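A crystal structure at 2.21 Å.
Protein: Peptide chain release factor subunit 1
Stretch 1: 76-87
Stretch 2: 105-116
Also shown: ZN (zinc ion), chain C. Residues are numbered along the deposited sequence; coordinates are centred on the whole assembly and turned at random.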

ATOM      1  N   ARG A  76      22.372   9.001  -0.825  1.00 58.10           N
ATOM      2  CA  ARG A  76      23.764   9.344  -0.589  1.00 44.68           C
ATOM      3  C   ARG A  76      24.466   9.623  -1.915  1.00 81.18           C
ATOM      4  O   ARG A  76      24.545   8.762  -2.791  1.00 54.65           O
ATOM      5  N   VAL A  77      24.980  10.835  -2.059  1.00 52.66           N
ATOM      6  CA  VAL A  77      25.600  11.245  -3.308  1.00 47.57           C
ATOM      7  C   VAL A  77      27.123  11.258  -3.208  1.00 41.13           C
ATOM      8  O   VAL A  77      27.705  11.970  -2.389  1.00 41.29           O
ATOM      9  N   THR A  78      27.775  10.464  -4.046  1.00 56.44           N
ATOM     10  CA  THR A  78      29.224  10.535  -4.149  1.00 72.37           C
ATOM     11  C   THR A  78      29.603  11.396  -5.345  1.00 76.62           C
ATOM     12  O   THR A  78      28.971  11.332  -6.402  1.00 52.12           O
ATOM     13  N   THR A  79      30.630  12.214  -5.167  1.00 55.37           N
ATOM     14  CA  THR A  79      31.165  13.011  -6.257  1.00 71.95           C
ATOM     15  C   THR A  79      32.696  12.882  -6.272  1.00 52.93           C
ATOM     16  O   THR A  79      33.321  12.683  -5.230  1.00 59.68           O
ATOM     17  N   LYS A  80      33.295  12.972  -7.454  1.00 48.74           N
ATOM     18  CA  LYS A  80      34.743  12.853  -7.574  1.00 53.33           C
ATOM     19  C   LYS A  80      35.312  13.770  -8.662  1.00 59.47           C
ATOM     20  O   LYS A  80      34.700  13.969  -9.712  1.00 51.20           O
ATOM     21  N   CYS A  81      36.488  14.330  -8.404  1.00 72.51           N
ATOM     22  CA  CYS A  81      37.107  15.239  -9.355  1.00 61.50           C
ATOM     23  C   CYS A  81      37.663  14.481 -10.552  1.00 95.01           C
ATOM     24  O   CYS A  81      38.243  13.402 -10.418  1.00 50.19           O
ATOM     25  N   SER A  82      37.484  15.073 -11.723  1.00 60.93           N
ATOM     26  CA  SER A  82      37.834  14.431 -12.980  1.00 79.87           C
ATOM     27  C   SER A  82      39.337  14.397 -13.263  1.00 51.47           C
ATOM     28  O   SER A  82      39.773  13.758 -14.220  1.00 89.99           O
ATOM     29  N   VAL A  83      40.130  15.084 -12.442  1.00120.38           N
ATOM     30  CA  VAL A  83      41.582  15.075 -12.624  1.00 74.97           C
ATOM     31  C   VAL A  83      42.359  14.730 -11.347  1.00 64.75           C
ATOM     32  O   VAL A  83      43.134  13.772 -11.325  1.00 74.09           O
ATOM     33  N   CYS A  84      42.153  15.498 -10.284  1.00 78.87           N
ATOM     34  CA  CYS A  84      42.886  15.253  -9.051  1.00 68.52           C
ATOM     35  C   CYS A  84      42.116  14.273  -8.165  1.00 43.75           C
ATOM     36  O   CYS A  84      41.050  13.776  -8.544  1.00 52.66           O
ATOM     37  N   GLY A  85      42.672  13.974  -6.999  1.00 56.67           N
ATOM     38  CA  GLY A  85      42.101  12.968  -6.128  1.00 48.50           C
ATOM     39  C   GLY A  85      40.990  13.465  -5.228  1.00 59.33           C
ATOM     40  O   GLY A  85      40.619  12.789  -4.269  1.00 56.75           O
ATOM     41  N   TYR A  86      40.445  14.638  -5.528  1.00 47.73           N
ATOM     42  CA  TYR A  86      39.372  15.174  -4.696  1.00 53.02           C
ATOM     43  C   TYR A  86      38.100  14.325  -4.775  1.00 33.87           C
ATOM     44  O   TYR A  86      37.737  13.831  -5.846  1.00 62.74           O
ATOM     45  N   GLU A  87      37.435  14.149  -3.635  1.00 68.06           N
ATOM     46  CA  GLU A  87      36.116  13.515  -3.590  1.00 35.04           C
ATOM     47  C   GLU A  87      35.323  13.984  -2.373  1.00 32.90           C
ATOM     48  O   GLU A  87      35.886  14.479  -1.396  1.00 50.57           O
ATOM     49  N   ASN A 105      32.531  22.629  -9.564  1.00149.67           N
ATOM     50  CA  ASN A 105      33.989  22.616  -9.754  1.00 61.38           C
ATOM     51  C   ASN A 105      34.787  22.127  -8.541  1.00 69.71           C
ATOM     52  O   ASN A 105      34.288  22.112  -7.410  1.00 58.73           O
ATOM     53  N   CYS A 106      36.042  21.758  -8.787  1.00 47.59           N
ATOM     54  CA  CYS A 106      36.923  21.235  -7.745  1.00 82.80           C
ATOM     55  C   CYS A 106      37.522  22.349  -6.890  1.00 48.30           C
ATOM     56  O   CYS A 106      38.235  23.208  -7.397  1.00 77.18           O
ATOM     57  N   PRO A 107      37.241  22.328  -5.582  1.00 49.03           N
ATOM     58  CA  PRO A 107      37.758  23.366  -4.690  1.00 49.97           C
ATOM     59  C   PRO A 107      39.258  23.180  -4.492  1.00 54.40           C
ATOM     60  O   PRO A 107      39.896  23.974  -3.806  1.00 69.33           O
ATOM     61  N   LYS A 108      39.810  22.142  -5.113  1.00 42.44           N
ATOM     62  CA  LYS A 108      41.236  21.850  -5.019  1.00 46.95           C
ATOM     63  C   LYS A 108      42.012  22.286  -6.263  1.00 53.31           C
ATOM     64  O   LYS A 108      43.029  22.967  -6.152  1.00 65.99           O
ATOM     65  N   CYS A 109      41.530  21.896  -7.441  1.00 69.00           N
ATOM     66  CA  CYS A 109      42.246  22.171  -8.688  1.00 46.49           C
ATOM     67  C   CYS A 109      41.396  22.936  -9.698  1.00 62.65           C
ATOM     68  O   CYS A 109      41.861  23.290 -10.787  1.00 54.61           O
ATOM     69  N   GLY A 110      40.144  23.180  -9.338  1.00 50.23           N
ATOM     70  CA  GLY A 110      39.256  23.948 -10.186  1.00 44.07           C
ATOM     71  C   GLY A 110      38.681  23.208 -11.379  1.00 81.00           C
ATOM     72  O   GLY A 110      38.007  23.813 -12.207  1.00 92.04           O
ATOM     73  N   SER A 111      38.938  21.907 -11.476  1.00 95.55           N
ATOM     74  CA  SER A 111      38.370  21.100 -12.554  1.00 41.50           C
ATOM     75  C   SER A 111      36.916  20.744 -12.261  1.00 87.94           C
ATOM     76  O   SER A 111      36.464  20.840 -11.119  1.00 58.34           O
ATOM     77  N   SER A 112      36.188  20.325 -13.293  1.00 81.42           N
ATOM     78  CA  SER A 112      34.788  19.945 -13.128  1.00 83.41           C
ATOM     79  C   SER A 112      34.662  18.655 -12.325  1.00155.40           C
ATOM     80  O   SER A 112      35.266  17.636 -12.660  1.00 70.13           O
ATOM     81  N   LEU A 113      33.887  18.717 -11.248  1.00 62.87           N
ATOM     82  CA  LEU A 113      33.501  17.522 -10.521  1.00 49.86           C
ATOM     83  C   LEU A 113      32.413  16.799 -11.313  1.00 74.76           C
ATOM     84  O   LEU A 113      31.827  17.358 -12.245  1.00 57.85           O
ATOM     85  N   GLU A 114      32.146  15.552 -10.944  1.00 51.22           N
ATOM     86  CA  GLU A 114      31.104  14.772 -11.593  1.00 34.31           C
ATOM     87  C   GLU A 114      30.556  13.757 -10.595  1.00 35.31           C
ATOM     88  O   GLU A 114      31.324  13.124  -9.875  1.00 49.55           O
ATOM     89  N   VAL A 115      29.237  13.605 -10.539  1.00 83.23           N
ATOM     90  CA  VAL A 115      28.644  12.640  -9.617  1.00 52.23           C
ATOM     91  C   VAL A 115      28.872  11.232 -10.149  1.00100.87           C
ATOM     92  O   VAL A 115      28.545  10.936 -11.301  1.00 52.43           O
ATOM     93  N   THR A 116      29.446  10.372  -9.311  1.00108.40           N
ATOM     94  CA  THR A 116      29.835   9.033  -9.748  1.00 63.40           C
ATOM     95  C   THR A 116      28.837   7.940  -9.343  1.00 68.18           C
ATOM     96  O   THR A 116      28.803   6.865  -9.946  1.00 46.41           O
TER

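Small zinc-binding modules show how a metal can stand in for a large hydrophobic core, and these two stretches of peptide chain release factor subunit 1 are a compact example. Strands 76-81 and 113-116 run antiparallel; the end of strand 76-81 supplies Cys-81, and the loop before strand 113-116 supplies Cys-106 and Cys-109, to one zinc ion. The metal is bound by SG of Cys-81 at 2.4 Å and by SG of Cys-106 and SG of Cys-109, each at 2.3 Å; shared ligation draws Cys-81 SG to 3.3 Å from Cys-106 SG. Cys-81 and Cys-106 are t, Cys-109 p.

What apolar packing remains centres on Tyr-86, which has the largest area covered by the other stretch. The CA-to-CB bond of Tyr-86 points toward stretch 2, and with chi1 t the ring packs against it; Pro-107 CD lies over one face, 3.7 Å from Tyr-86 CE2, in a CH-pi contact. At the ring edge, Leu-113 CD2 approaches Tyr-86 CD2 to 3.5 Å. Leu-113, with chi1 m and chi2 t, also places CD2 3.6 Å from Cys-81 CB, so one methyl links the aromatic ring to a zinc ligand.

Farther along the sheet, Thr-116 and Lys-80 cover the next largest areas. The backbone N of Thr-116 donates to Thr-78 O at 3.1 Å, while the p rotamer of Thr-116 leaves Thr-116 OG1 3.3 Å from Lys-80 CE and 3.5 Å from Thr-78 CG2. Lys-80, m at chi1 and t thereafter, thus packs its aliphatic chain against Thr-116. On the face bearing Thr-79 and Cys-81, Val-115 (t) reaches Thr-79 CG2 through its CG2 at 4.0 Å.

Polar closure comes from Ser-82, whose p rotamer lets OG donate a short hydrogen bond to Ser-112 O at 2.6 Å. Nearby, Val-83 CG2 lies 3.3 Å from Cys-109 SG, adding an apolar neighbour to the metal site.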

ATOM      1  CB  ARG A  76      24.473   8.217   0.165  1.00 91.90           C
ATOM      2  CG  ARG A  76      25.924   8.500   0.520  1.00 48.06           C
ATOM      3  CD  ARG A  76      26.045   9.741   1.390  1.00108.53           C
ATOM      4  NE  ARG A  76      27.336   9.791   2.062  1.00 53.14           N
ATOM      5  CZ  ARG A  76      27.653  10.653   3.019  1.00 49.20           C
ATOM      6  NH1 ARG A  76      26.775  11.559   3.431  1.00 43.92           N
ATOM      7  NH2 ARG A  76      28.855  10.600   3.565  1.00 68.14           N
ATOM      8  CB  VAL A  77      25.110  12.643  -3.733  1.00 43.21           C
ATOM      9  CG1 VAL A  77      25.572  12.954  -5.144  1.00 66.56           C
ATOM     10  CG2 VAL A  77      23.591  12.733  -3.621  1.00 36.02           C
ATOM     11  CB  THR A  78      29.873   9.142  -4.288  1.00 71.57           C
ATOM     12  OG1 THR A  78      29.577   8.348  -3.132  1.00 77.89           O
ATOM     13  CG2 THR A  78      31.379   9.270  -4.441  1.00 55.48           C
ATOM     14  CB  THR A  79      30.719  14.494  -6.145  1.00 81.70           C
ATOM     15  OG1 THR A  79      31.467  15.155  -5.118  1.00149.25           O
ATOM     16  CG2 THR A  79      29.232  14.588  -5.811  1.00 71.44           C
ATOM     17  CB  LYS A  80      35.141  11.400  -7.843  1.00130.57           C
ATOM     18  CG  LYS A  80      34.595  10.407  -6.830  1.00 60.40           C
ATOM     19  CD  LYS A  80      35.020   9.001  -7.194  1.00 80.49           C
ATOM     20  CE  LYS A  80      34.203   7.972  -6.444  1.00 45.10           C
ATOM     21  NZ  LYS A  80      34.405   6.610  -7.011  1.00 89.75           N
ATOM     22  CB  CYS A  81      38.201  16.073  -8.691  1.00 44.49           C
ATOM     23  SG  CYS A  81      38.912  17.291  -9.797  1.00 58.25           S
ATOM     24  CB  SER A  82      37.098  15.122 -14.127  1.00 66.47           C
ATOM     25  OG  SER A  82      37.178  16.530 -14.008  1.00 62.45           O
ATOM     26  CB  VAL A  83      42.110  16.393 -13.254  1.00 48.17           C
ATOM     27  CG1 VAL A  83      41.182  16.861 -14.362  1.00 52.72           C
ATOM     28  CG2 VAL A  83      42.274  17.478 -12.210  1.00 72.70           C
ATOM     29  CB  CYS A  84      43.246  16.569  -8.329  1.00 69.53           C
ATOM     30  SG  CYS A  84      42.097  17.196  -7.075  1.00 74.92           S
ATOM     31  CB  TYR A  86      39.055  16.634  -5.055  1.00 36.33           C
ATOM     32  CG  TYR A  86      37.943  17.208  -4.200  1.00 59.06           C
ATOM     33  CD1 TYR A  86      38.182  17.597  -2.888  1.00 48.54           C
ATOM     34  CD2 TYR A  86      36.650  17.330  -4.692  1.00 41.38           C
ATOM     35  CE1 TYR A  86      37.167  18.100  -2.089  1.00 45.21           C
ATOM     36  CE2 TYR A  86      35.624  17.839  -3.900  1.00 31.52           C
ATOM     37  CZ  TYR A  86      35.891  18.224  -2.599  1.00 35.93           C
ATOM     38  OH  TYR A  86      34.886  18.737  -1.802  1.00 49.53           O
ATOM     39  CB  GLU A  87      36.223  11.983  -3.580  1.00 51.47           C
ATOM     40  CG  GLU A  87      36.106  11.368  -2.187  1.00 57.65           C
ATOM     41  CD  GLU A  87      36.200   9.851  -2.187  1.00 70.25           C
ATOM     42  OE1 GLU A  87      35.735   9.231  -1.208  1.00 72.75           O
ATOM     43  OE2 GLU A  87      36.743   9.280  -3.158  1.00 79.30           O
ATOM     44  CB  ASN A 105      34.501  24.007 -10.138  1.00 84.22           C
ATOM     45  CG  ASN A 105      34.115  24.410 -11.543  1.00102.22           C
ATOM     46  OD1 ASN A 105      33.968  23.567 -12.431  1.00 68.42           O
ATOM     47  ND2 ASN A 105      33.962  25.711 -11.757  1.00 78.56           N
ATOM     48  CB  CYS A 106      38.043  20.393  -8.369  1.00 51.22           C
ATOM     49  SG  CYS A 106      38.970  19.366  -7.190  1.00 52.50           S
ATOM     50  CB  PRO A 107      36.989  23.116  -3.387  1.00 42.25           C
ATOM     51  CG  PRO A 107      35.832  22.225  -3.780  1.00 46.59           C
ATOM     52  CD  PRO A 107      36.373  21.379  -4.872  1.00 38.85           C
ATOM     53  CB  LYS A 108      41.462  20.359  -4.757  1.00 59.03           C
ATOM     54  CG  LYS A 108      41.206  19.954  -3.325  1.00 58.17           C
ATOM     55  CD  LYS A 108      42.241  20.585  -2.410  1.00 46.48           C
ATOM     56  CE  LYS A 108      41.837  20.478  -0.948  1.00 83.71           C
ATOM     57  NZ  LYS A 108      42.654  21.391  -0.102  1.00 80.85           N
ATOM     58  CB  CYS A 109      42.732  20.871  -9.319  1.00 56.38           C
ATOM     59  SG  CYS A 109      41.476  20.025 -10.285  1.00 61.65           S
ATOM     60  CB  SER A 111      39.177  19.818 -12.752  1.00 76.05           C
ATOM     61  OG  SER A 111      40.492  20.113 -13.169  1.00 55.78           O
ATOM     62  CB  SER A 112      34.092  19.793 -14.486  1.00 57.36           C
ATOM     63  OG  SER A 112      32.690  19.621 -14.338  1.00 57.66           O
ATOM     64  CB  LEU A 113      32.984  17.891  -9.127  1.00 49.45           C
ATOM     65  CG  LEU A 113      33.950  18.681  -8.243  1.00 46.00           C
ATOM     66  CD1 LEU A 113      33.235  19.205  -7.012  1.00 31.87           C
ATOM     67  CD2 LEU A 113      35.146  17.830  -7.847  1.00 47.87           C
ATOM     68  CB  GLU A 114      31.671  14.054 -12.820  1.00 92.16           C
ATOM     69  CG  GLU A 114      32.417  14.958 -13.801  1.00 49.18           C
ATOM     70  CD  GLU A 114      33.346  14.176 -14.714  1.00134.61           C
ATOM     71  OE1 GLU A 114      33.159  12.945 -14.839  1.00183.17           O
ATOM     72  OE2 GLU A 114      34.266  14.787 -15.302  1.00 68.52           O
ATOM     73  CB  VAL A 115      27.145  12.888  -9.408  1.00 33.26           C
ATOM     74  CG1 VAL A 115      26.616  11.994  -8.312  1.00 42.93           C
ATOM     75  CG2 VAL A 115      26.904  14.332  -9.046  1.00 43.77           C
ATOM     76  CB  THR A 116      31.265   8.668  -9.291  1.00 41.80           C
ATOM     77  OG1 THR A 116      31.389   8.864  -7.879  1.00 52.88           O
ATOM     78  CG2 THR A 116      32.292   9.532 -10.019  1.00 38.67           C
TER
HETATM   79 ZN    ZN C 501      40.588  18.608  -8.697  1.00 61.14          ZN